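PDB 5GIV: carboxypeptidase 1 from Deinococcus radiodurans str. R1, which probably removes amino acids one at a time from the C-terminus of peptides, with broad specificity except for proline, as a zinc-dependent M32 metallocarboxypeptidase. Local coordinates for residues A102-V105 and R106-S109; E44-A47 and R48-L52. All coordinates share one frame; numbering follows the deposited sequence.

Interaction 1. Residues A102-V105 and R106-S109; sequences AEFV and REFS
OE1 of E103 is gripped by R106 and a water. R106 NH2 donates over 2.9 Å to the anti lone pair of E103 OE1, an atom close to the guanidinium plane, while R106 NE adds a weak, bent bond at 3.4 Å. The water gives a hydrogen to E103 OE1 at 2.8 Å and takes one from R106 NE, so it closes a small ring beside this i/i+3 salt bridge. Carboxylate and guanidinium planes stand 38° apart. A bend at chi3 (-65°) folds R106 back over the first turn of the helix, where A102 O sits 3.7 Å above the centre of the guanidinium; NH1 passes close to the methyl of A102.

One turn apart, F104 and F108 run side by side and point the same way, F104 CE2 meeting F108 CD2 at 3.7 Å, with ring planes 75° apart. Main-chain bonds from F108 N to F104 O and from S109 N to V105 O keep the turn regular. Both phenylalanines pack on helix 128-147, F104 also edge-to-face with Y148, whereas A102 and V105 lean on H58 of helix 43-62; the start of helix 102-122 is thus set against two other helices, with the ion pair on its solvent side.

Interaction 2. Residues E44-A47 and R48-L52; sequences EDRA and RQQSL
R48 and D45 form an i/i+3 salt bridge on helix 43-62, part of the largely helical M32 carboxypeptidase fold. The R48 chain is extended as far as CD and then turns at chi3 (58°), which brings the guanidinium back beside the carboxylate. D45 OD1 lies in the guanidinium plane between the two terminal nitrogens: NH1 donates at 3.1 Å, on the anti side and 29° out of the carboxylate plane, and NH2 makes a weak bond of the same length. The two planes stand 71° apart. R48 NE is taken by D22 of the second subunit, so the arginine links an intrahelical pair to the dimer interface.

Q49 comes next, its CG lying 3.2 Å from D45 O. Its amide is nearly coplanar with the R46 guanidinium, and OE1 accepts from R46 NE at 3.0 Å. NE2 donates to L241 O of the second subunit, so both ends of this buried amide are used and its flip is fixed. R46 NH1 pairs with D33 on helix 8-36, and an alanine at R46 would probably leave that carboxylate without this mate and Q49 OE1 without its donor.

Q50 packs along the R46 methylenes, Q50 OE1 3.6 Å from R46 CG, with its amide plane nearly perpendicular to the guanidinium, and it also touches L30 and Q34 of helix 8-36. Q50 N donates to R46 O, and the extended Q50 side chain runs past that carbonyl, Q50 CG 3.3 Å from R46 O. S51 continues the i/i+4 helical bonds, S51 N donating to A47 O at 2.9 Å.

Overall arrangement
Interactions 1 and 2 lie on two helices of the largely helical chain, 2 on helix 43-62 and 1 on helix 102-122, with centres about 15 Å apart and nearest atoms about 6 Å apart. The helices themselves meet nearby, through H58. Each contact has an i/i+3 acid-arginine pair, but the settings differ. In interaction 1, a surface contact, the pair is exposed and a water adds a bridge beside its direct bond; the phenylalanines pack on helix 128-147, and A102 and V105 on helix 43-62. Interaction 2 is partly buried at the dimer interface: its two arginines and Q49 have further polar partners in helix 8-36 or the second subunit. Both lie away from the zinc site.

Interaction 1. Residues A102-V105 and R106-S109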
ATOM      1  N   ALA A 102       2.903  20.080 -22.016  1.00 37.60           N
ATOM      2  CA  ALA A 102       2.615  19.776 -20.616  1.00 37.57           C
ATOM      3  C   ALA A 102       1.319  20.437 -20.155  1.00 37.64           C
ATOM      4  O   ALA A 102       0.568  19.861 -19.358  1.00 37.57           O
ATOM      5  CB  ALA A 102       3.778  20.214 -19.728  1.00 37.63           C
ATOM      6  N   GLU A 103       1.037  21.648 -20.640  1.00 55.19           N
ATOM      7  CA  GLU A 103      -0.231  22.289 -20.311  1.00 55.26           C
ATOM      8  C   GLU A 103      -1.403  21.386 -20.671  1.00 55.12           C
ATOM      9  O   GLU A 103      -2.314  21.167 -19.865  1.00 55.08           O
ATOM     10  CB  GLU A 103      -0.349  23.626 -21.043  1.00 55.45           C
ATOM     11  CG  GLU A 103      -0.422  24.820 -20.122  1.00 55.64           C
ATOM     12  CD  GLU A 103      -1.354  24.590 -18.945  1.00 55.62           C
ATOM     13  OE1 GLU A 103      -0.865  24.179 -17.863  1.00 55.59           O
ATOM     14  OE2 GLU A 103      -2.580  24.803 -19.105  1.00 55.64           O
ATOM     15  N   PHE A 104      -1.386  20.853 -21.892  1.00 25.19           N
ATOM     16  CA  PHE A 104      -2.475  20.004 -22.362  1.00 25.06           C
ATOM     17  C   PHE A 104      -2.556  18.709 -21.562  1.00 24.93           C
ATOM     18  O   PHE A 104      -3.649  18.191 -21.323  1.00 24.88           O
ATOM     19  CB  PHE A 104      -2.298  19.703 -23.847  1.00 25.03           C
ATOM     20  CG  PHE A 104      -3.417  18.908 -24.431  1.00 24.94           C
ATOM     21  CD1 PHE A 104      -4.541  19.547 -24.930  1.00 25.00           C
ATOM     22  CD2 PHE A 104      -3.355  17.530 -24.479  1.00 24.81           C
ATOM     23  CE1 PHE A 104      -5.577  18.830 -25.473  1.00 24.94           C
ATOM     24  CE2 PHE A 104      -4.392  16.806 -25.016  1.00 24.76           C
ATOM     25  CZ  PHE A 104      -5.505  17.455 -25.513  1.00 24.82           C
ATOM     26  N   VAL A 105      -1.411  18.151 -21.173  1.00 24.91           N
ATOM     27  CA  VAL A 105      -1.427  16.934 -20.366  1.00 24.81           C
ATOM     28  C   VAL A 105      -2.211  17.167 -19.084  1.00 24.83           C
ATOM     29  O   VAL A 105      -3.055  16.355 -18.693  1.00 24.76           O
ATOM     30  CB  VAL A 105       0.010  16.474 -20.063  1.00 24.77           C
ATOM     31  CG1 VAL A 105       0.001  15.248 -19.142  1.00 24.66           C
ATOM     32  CG2 VAL A 105       0.772  16.211 -21.352  1.00 24.74           C
ATOM     33  N   ARG A 106      -1.953  18.300 -18.423  1.00 44.29           N
ATOM     34  CA  ARG A 106      -2.618  18.606 -17.158  1.00 44.33           C
ATOM     35  C   ARG A 106      -4.101  18.894 -17.351  1.00 44.35           C
ATOM     36  O   ARG A 106      -4.931  18.446 -16.552  1.00 44.31           O
ATOM     37  CB  ARG A 106      -1.918  19.784 -16.477  1.00 44.48           C
ATOM     38  CG  ARG A 106      -0.572  19.421 -15.843  1.00 44.49           C
ATOM     39  CD  ARG A 106      -0.008  20.583 -15.041  1.00 44.65           C
ATOM     40  NE  ARG A 106       0.314  21.709 -15.913  1.00 44.79           N
ATOM     41  CZ  ARG A 106       1.504  21.901 -16.475  1.00 44.83           C
ATOM     42  NH1 ARG A 106       2.497  21.048 -16.243  1.00 44.77           N
ATOM     43  NH2 ARG A 106       1.700  22.952 -17.263  1.00 44.96           N
ATOM     44  N   GLU A 107      -4.455  19.645 -18.394  1.00 44.55           N
ATOM     45  CA  GLU A 107      -5.863  19.950 -18.624  1.00 44.57           C
ATOM     46  C   GLU A 107      -6.663  18.674 -18.863  1.00 44.44           C
ATOM     47  O   GLU A 107      -7.719  18.465 -18.256  1.00 44.43           O
ATOM     48  CB  GLU A 107      -6.011  20.921 -19.800  1.00 44.67           C
ATOM     49  CG  GLU A 107      -7.452  21.347 -20.049  1.00 44.72           C
ATOM     50  CD  GLU A 107      -7.669  21.995 -21.409  1.00 44.80           C
ATOM     51  OE1 GLU A 107      -6.739  21.973 -22.245  1.00 44.83           O
ATOM     52  OE2 GLU A 107      -8.776  22.539 -21.636  1.00 44.85           O
ATOM     53  N   PHE A 108      -6.176  17.811 -19.755  1.00 34.26           N
ATOM     54  CA  PHE A 108      -6.858  16.551 -20.034  1.00 34.15           C
ATOM     55  C   PHE A 108      -6.935  15.684 -18.777  1.00 34.09           C
ATOM     56  O   PHE A 108      -7.986  15.111 -18.463  1.00 34.05           O
ATOM     57  CB  PHE A 108      -6.128  15.816 -21.165  1.00 34.10           C
ATOM     58  CG  PHE A 108      -7.004  14.886 -21.962  1.00 34.04           C
ATOM     59  CD1 PHE A 108      -8.238  14.489 -21.489  1.00 34.01           C
ATOM     60  CD2 PHE A 108      -6.592  14.421 -23.198  1.00 34.01           C
ATOM     61  CE1 PHE A 108      -9.038  13.640 -22.232  1.00 33.96           C
ATOM     62  CE2 PHE A 108      -7.390  13.569 -23.942  1.00 33.98           C
ATOM     63  CZ  PHE A 108      -8.613  13.182 -23.455  1.00 33.95           C
ATOM     64  N   SER A 109      -5.825  15.583 -18.045  1.00 35.16           N
ATOM     65  CA  SER A 109      -5.803  14.789 -16.821  1.00 35.12           C
ATOM     66  C   SER A 109      -6.780  15.329 -15.781  1.00 35.17           C
ATOM     67  O   SER A 109      -7.487  14.554 -15.125  1.00 35.14           O
ATOM     68  CB  SER A 109      -4.384  14.760 -16.256  1.00 35.13           C
ATOM     69  OG  SER A 109      -4.391  14.317 -14.912  1.00 35.13           O
TER
HETATM   70  O   HOH W   1      -1.910  23.661 -15.364  1.00 32.05           O

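Interaction 2. Residues E44-A47 and R48-L52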
ATOM      1  N   GLU A  44      -9.228  13.029  -1.424  1.00 34.79           N
ATOM      2  CA  GLU A  44      -8.755  14.276  -2.013  1.00 34.85           C
ATOM      3  C   GLU A  44      -7.246  14.390  -1.892  1.00 34.87           C
ATOM      4  O   GLU A  44      -6.559  14.765  -2.850  1.00 34.85           O
ATOM      5  CB  GLU A  44      -9.426  15.470  -1.337  1.00 34.93           C
ATOM      6  CG  GLU A  44      -9.110  16.788  -2.014  1.00 35.02           C
ATOM      7  CD  GLU A  44      -9.722  17.984  -1.306  1.00 35.12           C
ATOM      8  OE1 GLU A  44      -9.081  19.062  -1.320  1.00 35.22           O
ATOM      9  OE2 GLU A  44     -10.824  17.842  -0.724  1.00 35.08           O
ATOM     10  N   ASP A  45      -6.717  14.081  -0.711  1.00 32.14           N
ATOM     11  CA  ASP A  45      -5.280  14.169  -0.488  1.00 32.14           C
ATOM     12  C   ASP A  45      -4.532  13.176  -1.370  1.00 32.03           C
ATOM     13  O   ASP A  45      -3.465  13.492  -1.911  1.00 32.01           O
ATOM     14  CB  ASP A  45      -4.991  13.940   0.995  1.00 32.23           C
ATOM     15  CG  ASP A  45      -5.443  15.114   1.866  1.00 32.34           C
ATOM     16  OD1 ASP A  45      -5.814  16.174   1.308  1.00 32.38           O
ATOM     17  OD2 ASP A  45      -5.506  14.948   3.102  1.00 32.40           O
ATOM     18  N   ARG A  46      -5.080  11.974  -1.540  1.00 20.04           N
ATOM     19  CA  ARG A  46      -4.408  11.002  -2.383  1.00 19.95           C
ATOM     20  C   ARG A  46      -4.334  11.498  -3.823  1.00 19.90           C
ATOM     21  O   ARG A  46      -3.318  11.304  -4.500  1.00 19.85           O
ATOM     22  CB  ARG A  46      -5.116   9.649  -2.298  1.00 19.89           C
ATOM     23  CG  ARG A  46      -4.555   8.608  -3.245  1.00 19.79           C
ATOM     24  CD  ARG A  46      -3.058   8.336  -3.012  1.00 19.76           C
ATOM     25  NE  ARG A  46      -2.743   8.007  -1.626  1.00 19.82           N
ATOM     26  CZ  ARG A  46      -2.852   6.789  -1.094  1.00 19.81           C
ATOM     27  NH1 ARG A  46      -3.269   5.767  -1.836  1.00 19.75           N
ATOM     28  NH2 ARG A  46      -2.542   6.589   0.183  1.00 19.87           N
ATOM     29  N   ALA A  47      -5.402  12.144  -4.307  1.00 25.78           N
ATOM     30  CA  ALA A  47      -5.406  12.652  -5.679  1.00 25.75           C
ATOM     31  C   ALA A  47      -4.350  13.739  -5.871  1.00 25.81           C
ATOM     32  O   ALA A  47      -3.683  13.806  -6.914  1.00 25.77           O
ATOM     33  CB  ALA A  47      -6.796  13.171  -6.041  1.00 25.76           C
ATOM     34  N   ARG A  48      -4.165  14.589  -4.868  1.00 22.69           N
ATOM     35  CA  ARG A  48      -3.130  15.605  -4.982  1.00 22.76           C
ATOM     36  C   ARG A  48      -1.750  14.963  -4.948  1.00 22.72           C
ATOM     37  O   ARG A  48      -0.841  15.391  -5.671  1.00 22.73           O
ATOM     38  CB  ARG A  48      -3.295  16.646  -3.868  1.00 22.88           C
ATOM     39  CG  ARG A  48      -2.444  17.904  -4.012  1.00 22.98           C
ATOM     40  CD  ARG A  48      -2.709  18.848  -2.844  1.00 23.11           C
ATOM     41  NE  ARG A  48      -2.426  18.182  -1.578  1.00 23.12           N
ATOM     42  CZ  ARG A  48      -3.349  17.709  -0.747  1.00 23.13           C
ATOM     43  NH1 ARG A  48      -4.633  17.853  -1.026  1.00 23.12           N
ATOM     44  NH2 ARG A  48      -2.985  17.092   0.365  1.00 23.15           N
ATOM     45  N   GLN A  49      -1.569  13.948  -4.097  1.00 25.47           N
ATOM     46  CA  GLN A  49      -0.315  13.198  -4.093  1.00 25.42           C
ATOM     47  C   GLN A  49      -0.036  12.592  -5.464  1.00 25.33           C
ATOM     48  O   GLN A  49       1.082  12.690  -5.985  1.00 25.31           O
ATOM     49  CB  GLN A  49      -0.354  12.103  -3.026  1.00 25.41           C
ATOM     50  CG  GLN A  49      -0.386  12.603  -1.588  1.00 25.54           C
ATOM     51  CD  GLN A  49      -0.709  11.486  -0.604  1.00 25.54           C
ATOM     52  OE1 GLN A  49      -1.066  10.376  -1.003  1.00 25.46           O
ATOM     53  NE2 GLN A  49      -0.593  11.781   0.689  1.00 25.63           N
ATOM     54  N   GLN A  50      -1.051  11.974  -6.073  1.00 30.59           N
ATOM     55  CA  GLN A  50      -0.854  11.365  -7.385  1.00 30.50           C
ATOM     56  C   GLN A  50      -0.527  12.427  -8.420  1.00 30.54           C
ATOM     57  O   GLN A  50       0.342  12.227  -9.279  1.00 30.49           O
ATOM     58  CB  GLN A  50      -2.094  10.567  -7.798  1.00 30.44           C
ATOM     59  CG  GLN A  50      -2.325   9.326  -6.945  1.00 30.41           C
ATOM     60  CD  GLN A  50      -3.639   8.649  -7.230  1.00 30.40           C
ATOM     61  OE1 GLN A  50      -4.704   9.134  -6.837  1.00 30.47           O
ATOM     62  NE2 GLN A  50      -3.578   7.517  -7.918  1.00 30.34           N
ATOM     63  N   SER A  51      -1.201  13.574  -8.332  1.00 31.54           N
ATOM     64  CA  SER A  51      -0.926  14.662  -9.256  1.00 31.59           C
ATOM     65  C   SER A  51       0.504  15.156  -9.098  1.00 31.65           C
ATOM     66  O   SER A  51       1.195  15.428 -10.091  1.00 31.63           O
ATOM     67  CB  SER A  51      -1.928  15.791  -9.008  1.00 31.68           C
ATOM     68  OG  SER A  51      -1.609  16.950  -9.753  1.00 31.77           O
ATOM     69  N   LEU A  52       0.973  15.262  -7.852  1.00 29.19           N
ATOM     70  CA  LEU A  52       2.352  15.672  -7.610  1.00 29.26           C
ATOM     71  C   LEU A  52       3.333  14.704  -8.267  1.00 29.15           C
ATOM     72  O   LEU A  52       4.281  15.122  -8.941  1.00 29.18           O
ATOM     73  CB  LEU A  52       2.604  15.782  -6.102  1.00 29.34           C
ATOM     74  CG  LEU A  52       4.024  16.102  -5.635  1.00 29.42           C
ATOM     75  CD1 LEU A  52       4.447  17.488  -6.098  1.00 29.53           C
ATOM     76  CD2 LEU A  52       4.152  15.966  -4.119  1.00 29.48           C
TER